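Local coordinates for protein endonuclease V isoform X2 (Ciona intestinalis, PDB 6OZI) that probably cleaves nucleic acid strands, RNA in particular, near inosine in a metal-ion-dependent reaction, at residues 41-46 with 51-56; 88-93 with 126-131; 198-203 with 215-220. The protein carries 1 engineered substitution. All coordinates share one frame; numbering follows the deposited sequence. Where two conformers were deposited one is given.

Interaction 1 (41-46 with 51-56); sequences FDVSYS and ELAVSC. With nucleotides of chain C.
Carbonyl oxygen C56 O is gripped twice from strand 41-45: D42 N donates to it at 2.9 Å, and F41 CA approaches it at 3.1 Å in a CA-H...O contact. This is one end of an antiparallel beta hairpin in an RNase H-like fold, with strand axes 4.6 Å apart. D42 with C56 and S44 with V54 are hydrogen-bonded pairs, each joined by two backbone bonds; V43 with S55 and Y45 with A53 are non-hydrogen-bonded pairs. Beyond them S46 N reaches L52 O at 3.1 Å. On the face of V43 and Y45, the methyl A53 CB meets V43 CG1 at 4.3 Å. On the other face D42 OD2 takes a hydrogen bond from ND2 of N233, the engineered asparagine, and lies 2.5 Å from OP1 of DT7 of chain C, which places the strand in the nucleic-acid site. There Y45 carries its ring between backbone N and carbonyl carbon (chi1 69°), which turns it out along the strand of chain C. One ring face lies under DA8 of chain C, whose C5' sits 3.7 Å above the plane, while O4' of DT7 of chain C lies at the edge. At the far end of the ring, Y45 OH donates to O2 of DT7 of chain C at 2.8 Å.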
loop_
_atom_site.group_PDB
_atom_site.type_symbol
_atom_site.label_atom_id
_atom_site.label_comp_id
_atom_site.label_asym_id
_atom_site.label_seq_id
_atom_site.Cartn_x
_atom_site.Cartn_y
_atom_site.Cartn_z
ATOM N N PHE A 41 -0.869 -3.675 20.085
ATOM C CA PHE A 41 -1.075 -5.077 19.756
ATOM C C PHE A 41 -1.944 -5.150 18.515
ATOM O O PHE A 41 -2.907 -4.392 18.387
ATOM C CB PHE A 41 -1.739 -5.846 20.900
ATOM C CG PHE A 41 -2.313 -7.168 20.481
ATOM C CD1 PHE A 41 -1.520 -8.300 20.442
ATOM C CD2 PHE A 41 -3.647 -7.277 20.118
ATOM C CE1 PHE A 41 -2.049 -9.521 20.056
ATOM C CE2 PHE A 41 -4.181 -8.497 19.727
ATOM C CZ PHE A 41 -3.381 -9.619 19.700
ATOM N N ASP A 42 -1.613 -6.069 17.614
ATOM C CA ASP A 42 -2.427 -6.237 16.420
ATOM C C ASP A 42 -2.241 -7.646 15.875
ATOM O O ASP A 42 -1.358 -8.393 16.306
ATOM C CB ASP A 42 -2.078 -5.191 15.364
ATOM C CG ASP A 42 -3.234 -4.885 14.455
ATOM O OD1 ASP A 42 -4.339 -5.442 14.665
ATOM O OD2 ASP A 42 -3.039 -4.072 13.530
ATOM N N VAL A 43 -3.101 -7.997 14.919
ATOM C CA VAL A 43 -3.077 -9.293 14.251
ATOM C C VAL A 43 -3.188 -9.077 12.751
ATOM O O VAL A 43 -4.076 -8.354 12.285
ATOM C CB VAL A 43 -4.214 -10.215 14.738
ATOM C CG1 VAL A 43 -4.180 -11.517 13.993
ATOM C CG2 VAL A 43 -4.077 -10.487 16.235
ATOM N N SER A 44 -2.282 -9.694 12.003
ATOM C CA SER A 44 -2.339 -9.793 10.558
ATOM C C SER A 44 -2.752 -11.213 10.188
ATOM O O SER A 44 -2.426 -12.168 10.896
ATOM C CB SER A 44 -0.977 -9.453 9.950
ATOM O OG SER A 44 -0.991 -9.545 8.539
ATOM N N TYR A 45 -3.470 -11.368 9.081
ATOM C CA TYR A 45 -3.924 -12.698 8.703
ATOM C C TYR A 45 -3.830 -12.887 7.194
ATOM O O TYR A 45 -3.887 -11.927 6.421
ATOM C CB TYR A 45 -5.356 -12.961 9.198
ATOM C CG TYR A 45 -6.420 -12.148 8.498
ATOM C CD1 TYR A 45 -6.734 -10.859 8.920
ATOM C CD2 TYR A 45 -7.124 -12.678 7.420
ATOM C CE1 TYR A 45 -7.716 -10.120 8.281
ATOM C CE2 TYR A 45 -8.101 -11.949 6.777
ATOM C CZ TYR A 45 -8.392 -10.671 7.208
ATOM O OH TYR A 45 -9.368 -9.948 6.560
ATOM N N SER A 46 -3.672 -14.145 6.786
ATOM C CA SER A 46 -3.560 -14.500 5.379
ATOM C C SER A 46 -4.921 -14.877 4.813
ATOM O O SER A 46 -5.690 -15.605 5.449
ATOM C CB SER A 46 -2.588 -15.665 5.186
ATOM O OG SER A 46 -2.371 -15.927 3.806
ATOM N N GLU A 51 -5.755 -20.312 7.960
ATOM C CA GLU A 51 -5.284 -20.585 9.314
ATOM C C GLU A 51 -4.136 -19.667 9.714
ATOM O O GLU A 51 -4.016 -19.300 10.889
ATOM C CB GLU A 51 -4.832 -22.045 9.401
ATOM C CG GLU A 51 -3.491 -22.314 8.705
ATOM C CD GLU A 51 -3.590 -22.395 7.187
ATOM O OE1 GLU A 51 -4.702 -22.238 6.638
ATOM O OE2 GLU A 51 -2.541 -22.601 6.542
ATOM N N LEU A 52 -3.316 -19.258 8.752
ATOM C CA LEU A 52 -2.055 -18.588 9.037
ATOM C C LEU A 52 -2.289 -17.144 9.473
ATOM O O LEU A 52 -2.920 -16.363 8.753
ATOM C CB LEU A 52 -1.163 -18.656 7.801
ATOM C CG LEU A 52 0.032 -17.720 7.753
ATOM C CD1 LEU A 52 1.004 -18.119 8.849
ATOM C CD2 LEU A 52 0.698 -17.794 6.392
ATOM N N ALA A 53 -1.776 -16.784 10.649
ATOM C CA ALA A 53 -1.862 -15.408 11.114
ATOM C C ALA A 53 -0.605 -15.081 11.905
ATOM O O ALA A 53 0.187 -15.960 12.248
ATOM C CB ALA A 53 -3.118 -15.179 11.960
ATOM N N VAL A 54 -0.420 -13.793 12.189
ATOM C CA VAL A 54 0.717 -13.312 12.968
ATOM C C VAL A 54 0.216 -12.237 13.925
ATOM O O VAL A 54 -0.396 -11.257 13.491
ATOM C CB VAL A 54 1.834 -12.741 12.074
ATOM C CG1 VAL A 54 2.902 -12.079 12.921
ATOM C CG2 VAL A 54 2.434 -13.827 11.188
ATOM N N SER A 55 0.453 -12.422 15.217
ATOM C CA SER A 55 0.191 -11.380 16.195
ATOM C C SER A 55 1.457 -10.563 16.425
ATOM O O SER A 55 2.568 -11.001 16.127
ATOM C CB SER A 55 -0.306 -11.976 17.513
ATOM O OG SER A 55 0.708 -12.718 18.165
ATOM N N CYS A 56 1.278 -9.347 16.935
ATOM C CA CYS A 56 2.407 -8.488 17.264
ATOM C C CYS A 56 2.061 -7.638 18.476
ATOM O O CYS A 56 0.956 -7.092 18.572
ATOM C CB CYS A 56 2.797 -7.570 16.096
ATOM S SG CYS A 56 4.122 -6.376 16.488
ATOM P P DT C 7 -6.518 -3.349 11.945
ATOM O OP1 DT C 7 -5.211 -3.158 12.599
ATOM O OP2 DT C 7 -7.141 -2.211 11.234
ATOM O "O5'" DT C 7 -6.442 -4.579 10.923
ATOM C "C5'" DT C 7 -5.821 -5.806 11.294
ATOM C "C4'" DT C 7 -5.902 -6.794 10.147
ATOM O "O4'" DT C 7 -7.273 -6.828 9.651
ATOM C "C3'" DT C 7 -5.021 -6.439 8.940
ATOM O "O3'" DT C 7 -4.508 -7.605 8.347
ATOM C "C2'" DT C 7 -5.994 -5.736 8.010
ATOM C "C1'" DT C 7 -7.281 -6.510 8.277
ATOM N N1 DT C 7 -8.493 -5.716 7.941
ATOM C C2 DT C 7 -9.309 -6.154 6.923
ATOM O O2 DT C 7 -9.116 -7.191 6.318
ATOM N N3 DT C 7 -10.379 -5.343 6.656
ATOM C C4 DT C 7 -10.698 -4.145 7.275
ATOM O O4 DT C 7 -11.680 -3.482 6.956
ATOM C C5 DT C 7 -9.791 -3.729 8.324
ATOM C C7 DT C 7 -10.040 -2.447 9.069
ATOM C C6 DT C 7 -8.736 -4.522 8.597
ATOM P P DA C 8 -3.582 -7.515 7.031
ATOM O OP1 DA C 8 -2.686 -8.687 7.064
ATOM O OP2 DA C 8 -2.999 -6.158 6.931
ATOM O "O5'" DA C 8 -4.609 -7.721 5.820
ATOM C "C5'" DA C 8 -5.313 -8.961 5.691
ATOM C "C4'" DA C 8 -5.698 -9.242 4.243
ATOM O "O4'" DA C 8 -6.878 -8.490 3.888
ATOM C "C3'" DA C 8 -4.656 -8.881 3.196
ATOM O "O3'" DA C 8 -4.795 -9.755 2.100
ATOM C "C2'" DA C 8 -5.028 -7.449 2.820
ATOM C "C1'" DA C 8 -6.547 -7.451 2.987
ATOM N N9 DA C 8 -7.087 -6.211 3.534
ATOM C C8 DA C 8 -6.608 -5.491 4.589
ATOM N N7 DA C 8 -7.326 -4.428 4.871
ATOM C C5 DA C 8 -8.349 -4.459 3.938
ATOM C C6 DA C 8 -9.448 -3.603 3.689
ATOM N N6 DA C 8 -9.711 -2.495 4.400
ATOM N N1 DA C 8 -10.276 -3.937 2.679
ATOM C C2 DA C 8 -10.015 -5.038 1.970
ATOM N N3 DA C 8 -9.016 -5.905 2.100
ATOM C C4 DA C 8 -8.214 -5.555 3.111
ATOM P P A C 6 -11.370 -0.492 12.516
ATOM O OP1 A C 6 -10.306 0.368 13.092
ATOM O OP2 A C 6 -11.794 -0.313 11.103
ATOM O "O5'" A C 6 -10.898 -1.999 12.719
ATOM C "C5'" A C 6 -10.313 -2.423 13.943
ATOM C "C4'" A C 6 -9.849 -3.850 13.842
ATOM O "O4'" A C 6 -10.989 -4.698 13.563
ATOM C "C3'" A C 6 -8.886 -4.126 12.704
ATOM O "O3'" A C 6 -7.547 -3.852 13.061
ATOM C "C2'" A C 6 -9.143 -5.591 12.373
ATOM O "O2'" A C 6 -8.460 -6.441 13.282
ATOM C "C1'" A C 6 -10.632 -5.709 12.650
ATOM N N9 A C 6 -11.487 -5.571 11.457
ATOM C C8 A C 6 -12.398 -4.572 11.205
ATOM N N7 A C 6 -13.065 -4.732 10.088
ATOM C C5 A C 6 -12.572 -5.926 9.580
ATOM C C6 A C 6 -12.876 -6.660 8.418
ATOM N N6 A C 6 -13.787 -6.282 7.514
ATOM N N1 A C 6 -12.204 -7.818 8.214
ATOM C C2 A C 6 -11.290 -8.201 9.114
ATOM N N3 A C 6 -10.922 -7.600 10.242
ATOM C C4 A C 6 -11.609 -6.459 10.419
#

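Interaction 2 (88-93 with 126-131); sequences FREIEP and CGAASH. With nucleotides of chain C.
The inosine pocket of this endonuclease V has one wall backed by F88 and H131, whose rings pack edge-to-face behind the N-terminal end of helix 128-136. The evidence for the pocket lies at that end: A128 N is 2.8 Å from N1 of DI5 of chain C, and G127 CA is 3.4 Å from the same atom. G127 holds the N-cap position, and its carbonyl oxygen receives H131 N in the first turn. A side chain on G127 would be crowded by the base, whose N1 lies where a CB would need room. The methyl group of A128 lies between the base and E90, for its CB is 3.6 Å from N1 of DI5 of chain C and 3.8 Å from E90 OE2. E90 gets there by placing CG between backbone N and carbonyl carbon (chi1 54°) and then extending, which brings a carboxylate oxygen onto the methyl group of A128.

Farther from the base, H131 points its ring edge at the face of F88, with planes at 82° and centroids 5.2 Å apart. Its CE1 does the touching, 3.8 Å from both CE1 and CZ of F88. I91 adds a looser contact, CD1 to H131 CD2 at 4.5 Å. Helix 86-104 is kinked here: neither E92 N nor P93 N bonds to the preceding turn, and P93, as a proline, has no N-H to offer.

Around the pair, F88 is also stacked on W12 of helix 6-19, and L19 of that helix touches H131. L132, one residue beyond H131, packs against E90 and I91, while A129 O and S130 OG bond to T140 and G205, tying helix 128-136 to strands 140-144 and 200-206 of the central sheet.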
loop_
_atom_site.group_PDB
_atom_site.type_symbol
_atom_site.label_atom_id
_atom_site.label_comp_id
_atom_site.label_asym_id
_atom_site.label_seq_id
_atom_site.Cartn_x
_atom_site.Cartn_y
_atom_site.Cartn_z
ATOM N N PHE A 88 -13.299 -12.249 20.728
ATOM C CA PHE A 88 -13.096 -13.692 20.706
ATOM C C PHE A 88 -12.101 -14.098 19.633
ATOM O O PHE A 88 -11.502 -15.173 19.730
ATOM C CB PHE A 88 -14.448 -14.386 20.534
ATOM C CG PHE A 88 -15.450 -13.991 21.589
ATOM C CD1 PHE A 88 -15.418 -14.581 22.843
ATOM C CD2 PHE A 88 -16.392 -13.004 21.345
ATOM C CE1 PHE A 88 -16.319 -14.215 23.825
ATOM C CE2 PHE A 88 -17.296 -12.629 22.328
ATOM C CZ PHE A 88 -17.258 -13.238 23.565
ATOM N N ARG A 89 -11.860 -13.216 18.662
ATOM C CA ARG A 89 -10.856 -13.432 17.631
ATOM C C ARG A 89 -9.446 -13.119 18.116
ATOM O O ARG A 89 -8.484 -13.718 17.622
ATOM C CB ARG A 89 -11.186 -12.577 16.405
ATOM C CG ARG A 89 -10.185 -12.641 15.271
ATOM C CD ARG A 89 -10.847 -12.181 13.993
ATOM N NE ARG A 89 -9.906 -11.852 12.933
ATOM C CZ ARG A 89 -9.522 -12.702 11.989
ATOM N NH1 ARG A 89 -9.982 -13.949 11.993
ATOM N NH2 ARG A 89 -8.669 -12.307 11.048
ATOM N N GLU A 90 -9.269 -12.176 19.039
ATOM C CA GLU A 90 -7.894 -11.823 19.385
ATOM C C GLU A 90 -7.542 -11.941 20.873
ATOM O O GLU A 90 -6.430 -11.554 21.259
ATOM C CB GLU A 90 -7.570 -10.417 18.860
ATOM C CG GLU A 90 -8.530 -9.342 19.281
ATOM C CD GLU A 90 -8.260 -7.995 18.603
ATOM O OE1 GLU A 90 -7.708 -7.956 17.476
ATOM O OE2 GLU A 90 -8.614 -6.965 19.214
ATOM N N ILE A 91 -8.411 -12.516 21.711
ATOM C CA ILE A 91 -8.118 -12.583 23.145
ATOM C C ILE A 91 -6.915 -13.488 23.410
ATOM O O ILE A 91 -6.008 -13.127 24.168
ATOM C CB ILE A 91 -9.361 -13.031 23.942
ATOM C CG1 ILE A 91 -9.027 -13.169 25.433
ATOM C CG2 ILE A 91 -9.904 -14.365 23.442
ATOM C CD1 ILE A 91 -8.663 -11.874 26.113
ATOM N N GLU A 92 -6.880 -14.672 22.785
ATOM C CA GLU A 92 -5.775 -15.596 23.046
ATOM C C GLU A 92 -4.439 -15.073 22.524
ATOM O O GLU A 92 -3.451 -15.093 23.287
ATOM C CB GLU A 92 -6.105 -16.979 22.479
ATOM C CG GLU A 92 -4.974 -17.996 22.625
ATOM C CD GLU A 92 -4.727 -18.433 24.069
ATOM O OE1 GLU A 92 -5.509 -18.036 24.967
ATOM O OE2 GLU A 92 -3.747 -19.181 24.305
ATOM N N PRO A 93 -4.323 -14.593 21.276
ATOM C CA PRO A 93 -3.038 -14.017 20.847
ATOM C C PRO A 93 -2.575 -12.883 21.744
ATOM O O PRO A 93 -1.370 -12.749 21.999
ATOM C CB PRO A 93 -3.330 -13.522 19.424
ATOM C CG PRO A 93 -4.524 -14.267 18.985
ATOM C CD PRO A 93 -5.335 -14.530 20.203
ATOM N N CYS A 126 -19.078 -3.753 25.528
ATOM C CA CYS A 126 -18.005 -4.694 25.807
ATOM C C CYS A 126 -17.225 -4.979 24.522
ATOM O O CYS A 126 -17.113 -6.122 24.074
ATOM C CB CYS A 126 -18.581 -5.974 26.412
ATOM S SG CYS A 126 -17.362 -7.189 26.988
ATOM N N GLY A 127 -16.677 -3.932 23.904
ATOM C CA GLY A 127 -15.846 -4.120 22.733
ATOM C C GLY A 127 -14.514 -4.759 23.095
ATOM O O GLY A 127 -14.153 -4.897 24.266
ATOM N N ALA A 128 -13.760 -5.131 22.052
ATOM C CA ALA A 128 -12.550 -5.933 22.240
ATOM C C ALA A 128 -11.540 -5.242 23.147
ATOM O O ALA A 128 -10.888 -5.901 23.963
ATOM C CB ALA A 128 -11.916 -6.266 20.887
ATOM N N ALA A 129 -11.400 -3.918 23.036
ATOM C CA ALA A 129 -10.429 -3.217 23.873
ATOM C C ALA A 129 -10.769 -3.384 25.352
ATOM O O ALA A 129 -9.896 -3.671 26.185
ATOM C CB ALA A 129 -10.374 -1.739 23.492
ATOM N N SER A 130 -12.049 -3.214 25.691
ATOM C CA SER A 130 -12.499 -3.421 27.064
ATOM C C SER A 130 -12.380 -4.883 27.472
ATOM O O SER A 130 -11.881 -5.193 28.557
ATOM C CB SER A 130 -13.943 -2.951 27.212
ATOM O OG SER A 130 -14.080 -1.606 26.813
ATOM N N HIS A 131 -12.843 -5.788 26.609
ATOM C CA HIS A 131 -12.812 -7.221 26.884
ATOM C C HIS A 131 -11.402 -7.693 27.235
ATOM O O HIS A 131 -11.168 -8.297 28.293
ATOM C CB HIS A 131 -13.358 -7.951 25.655
ATOM C CG HIS A 131 -13.640 -9.405 25.863
ATOM N ND1 HIS A 131 -14.801 -9.999 25.421
ATOM C CD2 HIS A 131 -12.899 -10.393 26.415
ATOM C CE1 HIS A 131 -14.775 -11.287 25.713
ATOM N NE2 HIS A 131 -13.634 -11.551 26.321
ATOM P P DI C 5 -17.306 -2.547 11.040
ATOM O OP1 DI C 5 -17.173 -1.616 9.867
ATOM O OP2 DI C 5 -16.991 -3.975 10.668
ATOM O "O5'" DI C 5 -16.399 -2.019 12.312
ATOM C "C5'" DI C 5 -16.145 -0.648 12.484
ATOM C "C4'" DI C 5 -15.007 -0.463 13.475
ATOM O "O4'" DI C 5 -15.495 -1.052 14.903
ATOM C "C3'" DI C 5 -13.922 -1.124 13.120
ATOM O "O3'" DI C 5 -12.677 -0.355 13.443
ATOM C "C2'" DI C 5 -13.913 -2.426 13.958
ATOM C "C1'" DI C 5 -14.691 -2.037 15.232
ATOM N N9 DI C 5 -15.449 -3.212 15.690
ATOM C C8 DI C 5 -16.364 -4.057 15.190
ATOM N N7 DI C 5 -16.638 -4.957 16.159
ATOM C C5 DI C 5 -15.904 -4.668 17.221
ATOM C C6 DI C 5 -15.789 -5.325 18.596
ATOM O O6 DI C 5 -16.425 -6.283 18.871
ATOM N N1 DI C 5 -14.892 -4.784 19.556
ATOM C C2 DI C 5 -14.101 -3.632 19.238
ATOM N N3 DI C 5 -14.211 -3.015 17.928
ATOM C C4 DI C 5 -15.151 -3.579 16.928
#

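Interaction 3 (198-203 with 215-220); sequences KPIFVS and KIVKGC. With nucleotides of chain D.
One side chain, V217, makes the whole contact from helix 215-219, meeting I200 and V202 of strand 200-203 chiefly through methyl groups. The total buried surface is correspondingly small, 110 Å². V217 and V202 lie alongside each other, pointing opposite ways, so that both methyl groups of each take part: V217 CG1 lies 3.9 Å from V202 CG2, and V217 CG2 lies 3.9 Å from V202 CG1. I200 comes tip to tip instead, its CD1 4.1 Å from V217 CG1; with CG1 between backbone N and carbonyl carbon (chi1 64°) and the chain beyond it extended, the terminal methyl points at the helix. An alanine in place of V217 is likely to open a gap over V202 and leave the end of I200 without its methyl partner. Just before the strand, K198 N donates to OP1 of DG13 of chain D at 2.9 Å, while K198 NZ, at the end of a chain bent at its last torsion, makes a weak bond at 3.4 Å to OP2 of DC14 of chain D. V143 of strand 140-144 also touches I200 and V217, so the helix lies across neighbouring strands, the helix-on-sheet packing of an RNase H-like alpha/beta fold.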
loop_
_atom_site.group_PDB
_atom_site.type_symbol
_atom_site.label_atom_id
_atom_site.label_comp_id
_atom_site.label_asym_id
_atom_site.label_seq_id
_atom_site.Cartn_x
_atom_site.Cartn_y
_atom_site.Cartn_z
ATOM N N LYS A 198 -10.086 13.104 8.377
ATOM C CA LYS A 198 -10.897 11.961 8.764
ATOM C C LYS A 198 -10.704 11.665 10.246
ATOM O O LYS A 198 -9.583 11.343 10.664
ATOM C CB LYS A 198 -10.528 10.750 7.923
ATOM C CG LYS A 198 -11.569 9.654 7.887
ATOM C CD LYS A 198 -11.229 8.622 6.809
ATOM C CE LYS A 198 -12.126 7.390 6.898
ATOM N NZ LYS A 198 -13.534 7.682 6.490
ATOM N N PRO A 199 -11.745 11.740 11.067
ATOM C CA PRO A 199 -11.566 11.489 12.499
ATOM C C PRO A 199 -11.298 10.019 12.780
ATOM O O PRO A 199 -11.577 9.136 11.962
ATOM C CB PRO A 199 -12.900 11.932 13.102
ATOM C CG PRO A 199 -13.886 11.750 11.981
ATOM C CD PRO A 199 -13.137 12.078 10.723
ATOM N N ILE A 200 -10.717 9.766 13.953
ATOM C CA ILE A 200 -10.670 8.426 14.523
ATOM C C ILE A 200 -11.533 8.443 15.776
ATOM O O ILE A 200 -11.881 9.501 16.303
ATOM C CB ILE A 200 -9.238 7.938 14.842
ATOM C CG1 ILE A 200 -8.594 8.815 15.919
ATOM C CG2 ILE A 200 -8.384 7.882 13.572
ATOM C CD1 ILE A 200 -7.172 8.436 16.246
ATOM N N PHE A 201 -11.887 7.256 16.258
ATOM C CA PHE A 201 -12.913 7.128 17.287
ATOM C C PHE A 201 -12.323 6.455 18.516
ATOM O O PHE A 201 -11.987 5.267 18.485
ATOM C CB PHE A 201 -14.113 6.379 16.726
ATOM C CG PHE A 201 -14.569 6.927 15.411
ATOM C CD1 PHE A 201 -15.346 8.075 15.360
ATOM C CD2 PHE A 201 -14.166 6.334 14.219
ATOM C CE1 PHE A 201 -15.749 8.595 14.150
ATOM C CE2 PHE A 201 -14.559 6.862 12.999
ATOM C CZ PHE A 201 -15.347 7.995 12.963
ATOM N N VAL A 202 -12.205 7.221 19.593
ATOM C CA VAL A 202 -11.568 6.776 20.822
ATOM C C VAL A 202 -12.656 6.456 21.831
ATOM O O VAL A 202 -13.552 7.271 22.066
ATOM C CB VAL A 202 -10.620 7.857 21.368
ATOM C CG1 VAL A 202 -9.978 7.406 22.688
ATOM C CG2 VAL A 202 -9.575 8.206 20.335
ATOM N N SER A 203 -12.582 5.282 22.432
ATOM C CA SER A 203 -13.478 4.934 23.518
ATOM C C SER A 203 -12.651 4.377 24.662
ATOM O O SER A 203 -11.529 3.897 24.465
ATOM C CB SER A 203 -14.567 3.924 23.091
ATOM O OG SER A 203 -14.018 2.796 22.432
ATOM N N LYS A 215 -6.597 12.033 25.883
ATOM C CA LYS A 215 -5.306 12.696 26.084
ATOM C C LYS A 215 -4.147 11.783 25.696
ATOM O O LYS A 215 -3.155 12.236 25.106
ATOM C CB LYS A 215 -5.138 13.151 27.535
ATOM C CG LYS A 215 -5.465 14.612 27.806
ATOM C CD LYS A 215 -5.974 14.805 29.233
ATOM C CE LYS A 215 -5.959 16.269 29.639
ATOM N NZ LYS A 215 -6.213 17.154 28.472
ATOM N N ILE A 216 -4.244 10.498 26.036
ATOM C CA ILE A 216 -3.168 9.566 25.715
ATOM C C ILE A 216 -3.087 9.339 24.210
ATOM O O ILE A 216 -1.994 9.253 23.637
ATOM C CB ILE A 216 -3.369 8.250 26.488
ATOM C CG1 ILE A 216 -3.268 8.522 27.996
ATOM C CG2 ILE A 216 -2.367 7.194 26.040
ATOM C CD1 ILE A 216 -3.538 7.322 28.871
ATOM N N VAL A 217 -4.233 9.239 23.543
ATOM C CA VAL A 217 -4.213 9.084 22.091
ATOM C C VAL A 217 -3.598 10.321 21.429
ATOM O O VAL A 217 -2.813 10.208 20.478
ATOM C CB VAL A 217 -5.635 8.777 21.577
ATOM C CG1 VAL A 217 -5.704 8.840 20.064
ATOM C CG2 VAL A 217 -6.078 7.386 22.068
ATOM N N LYS A 218 -3.912 11.516 21.944
ATOM C CA LYS A 218 -3.292 12.737 21.426
ATOM C C LYS A 218 -1.783 12.710 21.614
ATOM O O LYS A 218 -1.025 13.044 20.693
ATOM C CB LYS A 218 -3.883 13.971 22.110
ATOM C CG LYS A 218 -3.335 15.306 21.596
ATOM C CD LYS A 218 -4.310 16.444 21.915
ATOM C CE LYS A 218 -3.923 17.769 21.254
ATOM N NZ LYS A 218 -5.060 18.759 21.321
ATOM N N GLY A 219 -1.329 12.325 22.812
ATOM C CA GLY A 219 0.098 12.219 23.065
ATOM C C GLY A 219 0.797 11.187 22.197
ATOM O O GLY A 219 2.004 11.287 21.961
ATOM N N CYS A 220 0.061 10.184 21.718
ATOM C CA CYS A 220 0.623 9.154 20.854
ATOM C C CYS A 220 0.534 9.503 19.374
ATOM O O CYS A 220 0.924 8.681 18.544
ATOM C CB CYS A 220 -0.081 7.812 21.087
ATOM S SG CYS A 220 0.202 7.073 22.710
ATOM P P DG D 13 -7.330 11.756 5.763
ATOM O OP1 DG D 13 -8.217 12.869 6.156
ATOM O OP2 DG D 13 -7.059 10.637 6.688
ATOM O "O5'" DG D 13 -7.931 11.114 4.444
ATOM C "C5'" DG D 13 -8.391 11.939 3.399
ATOM C "C4'" DG D 13 -8.902 11.081 2.269
ATOM O "O4'" DG D 13 -7.857 10.178 1.846
ATOM C "C3'" DG D 13 -10.078 10.187 2.659
ATOM O "O3'" DG D 13 -11.254 10.646 2.047
ATOM C "C2'" DG D 13 -9.699 8.791 2.151
ATOM C "C1'" DG D 13 -8.474 9.056 1.294
ATOM N N9 DG D 13 -7.554 7.933 1.289
ATOM C C8 DG D 13 -6.743 7.501 2.313
ATOM N N7 DG D 13 -6.053 6.431 2.007
ATOM C C5 DG D 13 -6.443 6.143 0.704
ATOM C C6 DG D 13 -6.046 5.098 -0.163
ATOM O O6 DG D 13 -5.232 4.185 0.051
ATOM N N1 DG D 13 -6.694 5.180 -1.395
ATOM C C2 DG D 13 -7.610 6.144 -1.740
ATOM N N2 DG D 13 -8.133 6.065 -2.968
ATOM N N3 DG D 13 -7.992 7.119 -0.936
ATOM C C4 DG D 13 -7.371 7.056 0.261
ATOM P P DC D 14 -12.645 9.905 2.349
ATOM O OP1 DC D 14 -13.699 10.897 2.038
ATOM O OP2 DC D 14 -12.574 9.217 3.664
ATOM O "O5'" DC D 14 -12.705 8.739 1.277
ATOM C "C5'" DC D 14 -13.067 9.027 -0.047
ATOM C "C4'" DC D 14 -13.024 7.759 -0.859
ATOM O "O4'" DC D 14 -11.733 7.158 -0.693
ATOM C "C3'" DC D 14 -14.013 6.697 -0.402
ATOM O "O3'" DC D 14 -15.200 6.779 -1.173
ATOM C "C2'" DC D 14 -13.284 5.373 -0.648
ATOM C "C1'" DC D 14 -11.846 5.788 -0.957
ATOM N N1 DC D 14 -10.847 5.048 -0.154
ATOM C C2 DC D 14 -10.307 3.891 -0.690
ATOM O O2 DC D 14 -10.681 3.544 -1.813
ATOM N N3 DC D 14 -9.393 3.193 0.025
ATOM C C4 DC D 14 -9.041 3.617 1.246
ATOM N N4 DC D 14 -8.137 2.895 1.919
ATOM C C5 DC D 14 -9.591 4.808 1.816
ATOM C C6 DC D 14 -10.489 5.484 1.087
#

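In the fold
From the N terminus, interaction 1 closes first, across the short loop between strands 37-45 and 52-61, with four residues between its segments. Interaction 2 then closes a loop of 32 residues that includes strand 112-116, joining helix 86-104 to helix 128-136. Interaction 3 closes a loop of 11 residues, returning helix 210-219 onto strand 200-206. The three follow in series; none nests in or crosses another. Interactions 1 and 2 touch, with R89 NH2 3.2 Å from Y45 CD1 and P93 against F41 and S55, which seats helix 86-104 on the hairpin. Interaction 3 reaches the same sheet on the far side of the chain's centre, about 24 Å centre to centre from interaction 1.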